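Long-range contacts in aldehyde dehydrogenase (PDB 3K9D), which probably catalyses the oxidation of aldehyde or oxo groups with NAD or NADP as the electron acceptor: residues P393-L397 and L420-A424; D69-K73 and T244-I250; M31-I36 and M88-G92. One frame throughout, in Å; residues are numbered along the deposited sequence.

Contact 1 (P393-L397 and L420-A424); sequences PVSRL and LGCGA
Arg396 reaches across to the backbone of Gly421 and holds its carbonyl oxygen with both terminal nitrogens. Both are moderately bent hydrogen bonds, NH1 lying 3.1 Å and NH2 3.2 Å from Gly421 O. Gly421 O lies in the guanidinium plane, at its edge. The two donors approach differently: NH2 is in the carbonyl plane on a lone pair, whereas NH1 stands 36° above that plane. A bend at chi3 (54°) helps turn the end of the arginine toward the loop. Over one guanidinium face sits Leu420, whose CB is 3.6 Å from Arg396 CZ, so a buried charged group gains an apolar cover as well as acceptors. NH2 has a second partner in Asn433 OD1, and NE is also hydrogen-bonded elsewhere. Ser395 satisfies its hydroxyl on Gly372 O; toward the loop its OG comes within 3.3 Å of Cys422 O. Arg396 thereby fastens the loop 420-424 to strand 396-399, one of the two outermost strands of the parallel sheet within the chain. Beyond it the sheet runs on into a strand of the second subunit, the intersubunit extension characteristic of the aldehyde dehydrogenase fold.

Contact 2 (D69-K73 and T244-I250); sequences DKVIK and TFDNGTI
Asp69 lies over one face of the Phe245 ring, its CB 3.9 Å from the ring centroid in a CH-pi contact and its carboxylate stacked, the planes 20° apart. The ring edge is packed too: Ile72 CG2 is 3.8 Å from Phe245 CZ, and Lys73 lays its aliphatic CG 3.7 Å from Phe245 CE2. Asp69 OD2 also accepts a short, nearly straight bond from Asp246 N (2.7 Å), met on its anti side and 24° out of the carboxylate plane. Next to the ring, Asp246 OD2 gathers three donors: Lys70 NZ (3.0 Å) uses its syn lone pair, Thr249 OG1 donates to the anti one, and Lys73 NZ (3.1 Å) comes from above the carboxylate plane. Lys73 bends at chi3 (74°), turning NZ to Asp246 while CG stays against the ring. Lysines suit this place: their methylenes pack while their ammonium groups probably balance a buried aspartate. Lys73 NZ also bonds Asn120 OD1. The partly exposed side is looser, Asp69 OD2 meeting Thr244 O through water 1, which donates to both (3.1 and 2.8 Å). The network of Lys70, Lys73 and Asp246 ties helix 67-85 to a loop that, as in other aldehyde dehydrogenases, probably leads to the nucleophilic cysteine.

Contact 3 (M31-I36 and M88-G92); sequences MSQQQI and MKTIG
With CG of Gln33 trans to the backbone N (chi1 -176°) and the chain folded at chi2 (76°), the amide swings over to Thr90 and Ile91. Thr90 takes chi1 63°, its OG1 tucked over the main chain, flanked by N and C, where it can meet the amide nitrogen. The exchange runs both ways: Thr90 N donates to Gln33 OE1 at 2.7 Å, while Gln33 NE2 donates back to Thr90 OG1 at 3.1 Å, with that oxygen in the amide plane. Glutamine suits the place because one group both accepts and donates. Ile91 N adds a weak bond to OE1, and water 2 links Gln33 OE1 with Ile91 O. Gln33 opens helix 33-49, for which Ser32 is the N-cap, its OG accepting a weak bond from Gln35 N. The contact thus joins the first turn of a helix to the loop entering strand 92-97, which pairs antiparallel with 102-116, probably in the oligomerisation domain, as in other aldehyde dehydrogenases. Thr90 OG1 is further bonded to Lys134 O, and Gln33 NE2 to Asp37 OD1. Beside the polar group, branched Ile91 packs against 31-36: its CD1 meets Ile36 CG1 at 3.8 Å, and its CG2 lies 3.5 Å from Met31 O.

From the N terminus, 31-36 comes first and contact 3 closes a mostly helical loop at 88-92. Residues 69-73 fall within that loop but find their partner at 244-250, so contacts 2 and 3 cross, interlocking the N-terminal helices with both the start of the strand arm and the loop after helix 232-243. Contact 1 follows in series, closing a short loop from 393-397 to 420-424 beside a strand at one edge of the parallel sheet within this chain. Contacts 1 and 2 come within about 6 Å at their nearest atoms, without touching, and both reach the second subunit. Contact 3 stands apart, its centre 29 Å from that of contact 1 and 33 Å from that of contact 2.

Contact 1 (P393-L397 and L420-A424)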
# COMPACT_ATOMS: atom_id res chain seq x y z
N PRO A 393 15.31 -13.68 -0.40
CA PRO A 393 14.58 -12.41 -0.53
C PRO A 393 13.51 -12.43 -1.62
O PRO A 393 13.66 -11.80 -2.67
CB PRO A 393 15.69 -11.39 -0.83
CG PRO A 393 16.77 -12.21 -1.55
CD PRO A 393 16.65 -13.63 -1.03
N VAL A 394 12.44 -13.18 -1.37
CA VAL A 394 11.31 -13.30 -2.31
C VAL A 394 10.01 -13.13 -1.55
O VAL A 394 10.00 -13.18 -0.33
CB VAL A 394 11.28 -14.67 -3.08
CG1 VAL A 394 12.50 -14.82 -3.99
CG2 VAL A 394 11.14 -15.85 -2.13
N SER A 395 8.91 -12.95 -2.28
CA SER A 395 7.59 -12.87 -1.66
C SER A 395 6.82 -14.17 -1.77
O SER A 395 5.88 -14.42 -1.00
CB SER A 395 6.79 -11.74 -2.28
OG SER A 395 7.48 -10.51 -2.11
N ARG A 396 7.21 -15.00 -2.73
CA ARG A 396 6.60 -16.32 -2.88
C ARG A 396 7.70 -17.35 -3.07
O ARG A 396 8.48 -17.27 -4.00
CB ARG A 396 5.54 -16.34 -4.01
CG ARG A 396 6.03 -15.85 -5.37
CD ARG A 396 4.93 -15.43 -6.35
NE ARG A 396 4.01 -14.44 -5.82
CZ ARG A 396 4.28 -13.15 -5.58
NH1 ARG A 396 5.47 -12.63 -5.80
NH2 ARG A 396 3.32 -12.36 -5.10
N LEU A 397 7.78 -18.31 -2.16
CA LEU A 397 8.75 -19.38 -2.29
C LEU A 397 8.05 -20.71 -2.52
O LEU A 397 7.31 -21.21 -1.69
CB LEU A 397 9.67 -19.45 -1.08
CG LEU A 397 11.10 -19.93 -1.34
CD1 LEU A 397 11.97 -19.45 -0.21
CD2 LEU A 397 11.19 -21.43 -1.45
N LEU A 420 1.36 -10.29 -9.20
CA LEU A 420 2.16 -10.87 -8.15
C LEU A 420 3.05 -9.76 -7.61
O LEU A 420 4.02 -9.36 -8.26
CB LEU A 420 2.98 -12.05 -8.73
CG LEU A 420 2.21 -13.12 -9.54
CD1 LEU A 420 3.10 -14.29 -9.96
CD2 LEU A 420 1.03 -13.66 -8.77
N GLY A 421 2.71 -9.23 -6.44
CA GLY A 421 3.47 -8.12 -5.87
C GLY A 421 4.86 -8.56 -5.45
O GLY A 421 5.02 -9.70 -5.00
N CYS A 422 5.85 -7.69 -5.62
CA CYS A 422 7.22 -7.99 -5.21
C CYS A 422 7.57 -7.42 -3.83
O CYS A 422 8.67 -7.68 -3.30
CB CYS A 422 8.24 -7.54 -6.26
SG CYS A 422 8.15 -5.82 -6.79
N GLY A 423 6.65 -6.64 -3.25
CA GLY A 423 6.92 -6.05 -1.95
C GLY A 423 7.97 -4.98 -1.98
O GLY A 423 8.43 -4.56 -3.05
N ALA A 424 8.37 -4.54 -0.79
CA ALA A 424 9.31 -3.43 -0.64
C ALA A 424 10.68 -3.68 -1.26
O ALA A 424 11.25 -2.76 -1.84
CB ALA A 424 9.45 -3.07 0.81

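Contact 2 (D69-K73 and T244-I250)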
# COMPACT_ATOMS: atom_id res chain seq x y z
N ASP A 69 -2.09 -23.35 -24.06
CA ASP A 69 -1.67 -22.80 -22.76
C ASP A 69 -2.40 -21.51 -22.36
O ASP A 69 -2.73 -21.33 -21.18
CB ASP A 69 -0.15 -22.62 -22.72
CG ASP A 69 0.61 -23.97 -22.70
OD1 ASP A 69 -0.01 -25.04 -22.49
OD2 ASP A 69 1.83 -23.95 -22.86
N LYS A 70 -2.64 -20.63 -23.33
CA LYS A 70 -3.43 -19.40 -23.11
C LYS A 70 -4.90 -19.67 -22.78
O LYS A 70 -5.55 -18.86 -22.11
CB LYS A 70 -3.33 -18.47 -24.32
CG LYS A 70 -2.20 -17.47 -24.27
CD LYS A 70 -1.70 -17.14 -25.68
CE LYS A 70 -1.10 -15.73 -25.75
NZ LYS A 70 -0.10 -15.48 -24.64
N VAL A 71 -5.44 -20.80 -23.26
CA VAL A 71 -6.81 -21.24 -22.90
C VAL A 71 -6.86 -21.57 -21.40
O VAL A 71 -7.76 -21.13 -20.70
CB VAL A 71 -7.34 -22.43 -23.76
CG1 VAL A 71 -8.68 -22.95 -23.24
CG2 VAL A 71 -7.48 -22.04 -25.21
N ILE A 72 -5.87 -22.33 -20.93
CA ILE A 72 -5.71 -22.64 -19.50
C ILE A 72 -5.59 -21.36 -18.63
O ILE A 72 -6.17 -21.28 -17.54
CB ILE A 72 -4.49 -23.60 -19.28
CG1 ILE A 72 -4.75 -24.97 -19.93
CG2 ILE A 72 -4.17 -23.80 -17.80
CD1 ILE A 72 -3.49 -25.74 -20.26
N LYS A 73 -4.87 -20.36 -19.14
CA LYS A 73 -4.69 -19.08 -18.42
C LYS A 73 -6.00 -18.33 -18.34
O LYS A 73 -6.29 -17.66 -17.34
CB LYS A 73 -3.66 -18.22 -19.12
CG LYS A 73 -2.24 -18.74 -19.00
CD LYS A 73 -1.36 -18.14 -20.08
CE LYS A 73 -1.03 -16.71 -19.78
NZ LYS A 73 -0.06 -16.15 -20.74
N THR A 244 8.15 -24.31 -20.04
CA THR A 244 7.61 -24.39 -21.40
C THR A 244 6.17 -23.89 -21.54
O THR A 244 5.69 -23.72 -22.66
CB THR A 244 7.65 -25.84 -21.96
OG1 THR A 244 6.77 -26.66 -21.18
CG2 THR A 244 9.05 -26.42 -21.89
N PHE A 245 5.49 -23.67 -20.42
CA PHE A 245 4.10 -23.19 -20.42
C PHE A 245 3.96 -21.82 -21.08
O PHE A 245 4.49 -20.83 -20.58
CB PHE A 245 3.53 -23.14 -18.99
CG PHE A 245 2.04 -22.95 -18.95
CD1 PHE A 245 1.19 -24.03 -19.19
CD2 PHE A 245 1.49 -21.72 -18.69
CE1 PHE A 245 -0.18 -23.87 -19.16
CE2 PHE A 245 0.10 -21.55 -18.66
CZ PHE A 245 -0.72 -22.63 -18.90
N ASP A 246 3.25 -21.79 -22.21
CA ASP A 246 3.08 -20.60 -23.05
C ASP A 246 4.42 -20.05 -23.57
O ASP A 246 4.58 -18.84 -23.74
CB ASP A 246 2.25 -19.53 -22.31
CG ASP A 246 1.54 -18.57 -23.25
OD1 ASP A 246 0.90 -19.05 -24.20
OD2 ASP A 246 1.60 -17.34 -23.02
N ASN A 247 5.37 -20.96 -23.80
CA ASN A 247 6.79 -20.62 -24.07
C ASN A 247 7.42 -19.64 -23.06
O ASN A 247 8.16 -18.74 -23.45
CB ASN A 247 6.98 -20.11 -25.52
CG ASN A 247 6.44 -21.07 -26.58
OD1 ASN A 247 6.56 -22.27 -26.46
ND2 ASN A 247 5.84 -20.52 -27.62
N GLY A 248 7.09 -19.79 -21.78
CA GLY A 248 7.74 -19.04 -20.68
C GLY A 248 7.31 -17.60 -20.41
O GLY A 248 8.08 -16.81 -19.83
N THR A 249 6.09 -17.23 -20.79
CA THR A 249 5.59 -15.85 -20.62
C THR A 249 5.20 -15.43 -19.20
O THR A 249 5.08 -14.24 -18.91
CB THR A 249 4.33 -15.59 -21.47
OG1 THR A 249 3.38 -16.62 -21.19
CG2 THR A 249 4.67 -15.57 -22.95
N ILE A 250 4.97 -16.40 -18.32
CA ILE A 250 4.59 -16.12 -16.95
C ILE A 250 5.86 -15.82 -16.13
O ILE A 250 6.84 -16.55 -16.23
CB ILE A 250 3.74 -17.29 -16.37
CG1 ILE A 250 2.40 -17.38 -17.12
CG2 ILE A 250 3.48 -17.12 -14.86
CD1 ILE A 250 1.54 -18.57 -16.75
O HOH W 1 4.12 -25.99 -23.11

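Contact 3 (M31-I36 and M88-G92)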
# COMPACT_ATOMS: atom_id res chain seq x y z
N MET A 31 -24.81 -0.87 -4.29
CA MET A 31 -25.26 -2.26 -4.43
C MET A 31 -24.86 -3.13 -3.24
O MET A 31 -23.80 -2.92 -2.64
CB MET A 31 -24.71 -2.89 -5.71
CG MET A 31 -24.99 -2.14 -6.99
SD MET A 31 -24.47 -3.10 -8.45
CE MET A 31 -25.26 -2.11 -9.69
N SER A 32 -25.69 -4.12 -2.93
CA SER A 32 -25.39 -5.07 -1.86
C SER A 32 -24.34 -6.09 -2.30
O SER A 32 -23.92 -6.10 -3.46
CB SER A 32 -26.66 -5.78 -1.40
OG SER A 32 -26.93 -6.91 -2.21
N GLN A 33 -23.90 -6.94 -1.36
CA GLN A 33 -22.92 -8.01 -1.67
C GLN A 33 -23.50 -8.98 -2.69
O GLN A 33 -22.80 -9.43 -3.60
CB GLN A 33 -22.49 -8.77 -0.41
CG GLN A 33 -21.40 -9.83 -0.65
CD GLN A 33 -20.02 -9.23 -0.84
OE1 GLN A 33 -19.45 -8.66 0.10
NE2 GLN A 33 -19.46 -9.36 -2.04
N GLN A 34 -24.78 -9.30 -2.52
CA GLN A 34 -25.54 -10.16 -3.43
C GLN A 34 -25.55 -9.63 -4.87
O GLN A 34 -25.17 -10.34 -5.79
CB GLN A 34 -26.96 -10.37 -2.90
CG GLN A 34 -27.06 -11.30 -1.67
CD GLN A 34 -26.78 -10.62 -0.31
OE1 GLN A 34 -26.35 -9.46 -0.25
NE2 GLN A 34 -27.05 -11.35 0.77
N GLN A 35 -25.96 -8.37 -5.04
CA GLN A 35 -25.93 -7.69 -6.35
C GLN A 35 -24.54 -7.64 -7.01
O GLN A 35 -24.41 -7.94 -8.20
CB GLN A 35 -26.54 -6.30 -6.25
CG GLN A 35 -28.07 -6.28 -6.23
CD GLN A 35 -28.64 -4.96 -5.74
OE1 GLN A 35 -29.71 -4.52 -6.16
NE2 GLN A 35 -27.93 -4.32 -4.83
N ILE A 36 -23.51 -7.28 -6.24
CA ILE A 36 -22.11 -7.35 -6.72
C ILE A 36 -21.69 -8.75 -7.21
O ILE A 36 -21.12 -8.88 -8.31
CB ILE A 36 -21.10 -6.82 -5.62
CG1 ILE A 36 -21.25 -5.30 -5.41
CG2 ILE A 36 -19.63 -7.30 -5.87
CD1 ILE A 36 -20.65 -4.38 -6.48
N MET A 88 -16.29 -14.61 -0.44
CA MET A 88 -15.58 -13.59 0.35
C MET A 88 -16.48 -12.38 0.64
O MET A 88 -17.27 -11.97 -0.22
CB MET A 88 -14.32 -13.13 -0.38
CG MET A 88 -13.14 -14.13 -0.37
SD MET A 88 -11.74 -13.58 -1.38
CE MET A 88 -11.31 -12.02 -0.57
N LYS A 89 -16.36 -11.82 1.84
CA LYS A 89 -17.13 -10.63 2.24
C LYS A 89 -16.31 -9.39 1.88
O LYS A 89 -15.20 -9.21 2.38
CB LYS A 89 -17.45 -10.62 3.74
CG LYS A 89 -17.30 -11.94 4.48
CD LYS A 89 -18.62 -12.65 4.71
CE LYS A 89 -18.36 -13.99 5.39
NZ LYS A 89 -19.61 -14.65 5.84
N THR A 90 -16.85 -8.56 0.99
CA THR A 90 -16.09 -7.45 0.40
C THR A 90 -16.86 -6.12 0.33
O THR A 90 -16.30 -5.09 -0.06
CB THR A 90 -15.58 -7.79 -1.04
OG1 THR A 90 -16.70 -8.01 -1.91
CG2 THR A 90 -14.68 -9.02 -1.03
N ILE A 91 -18.13 -6.17 0.70
CA ILE A 91 -19.06 -5.05 0.54
C ILE A 91 -19.73 -4.71 1.87
O ILE A 91 -20.28 -5.59 2.54
CB ILE A 91 -20.14 -5.36 -0.55
CG1 ILE A 91 -19.52 -5.63 -1.93
CG2 ILE A 91 -21.22 -4.26 -0.63
CD1 ILE A 91 -18.85 -4.42 -2.60
N GLY A 92 -19.69 -3.44 2.26
CA GLY A 92 -20.49 -2.99 3.41
C GLY A 92 -19.92 -3.44 4.74
O GLY A 92 -18.72 -3.66 4.86
O HOH W 2 -20.36 -8.53 3.02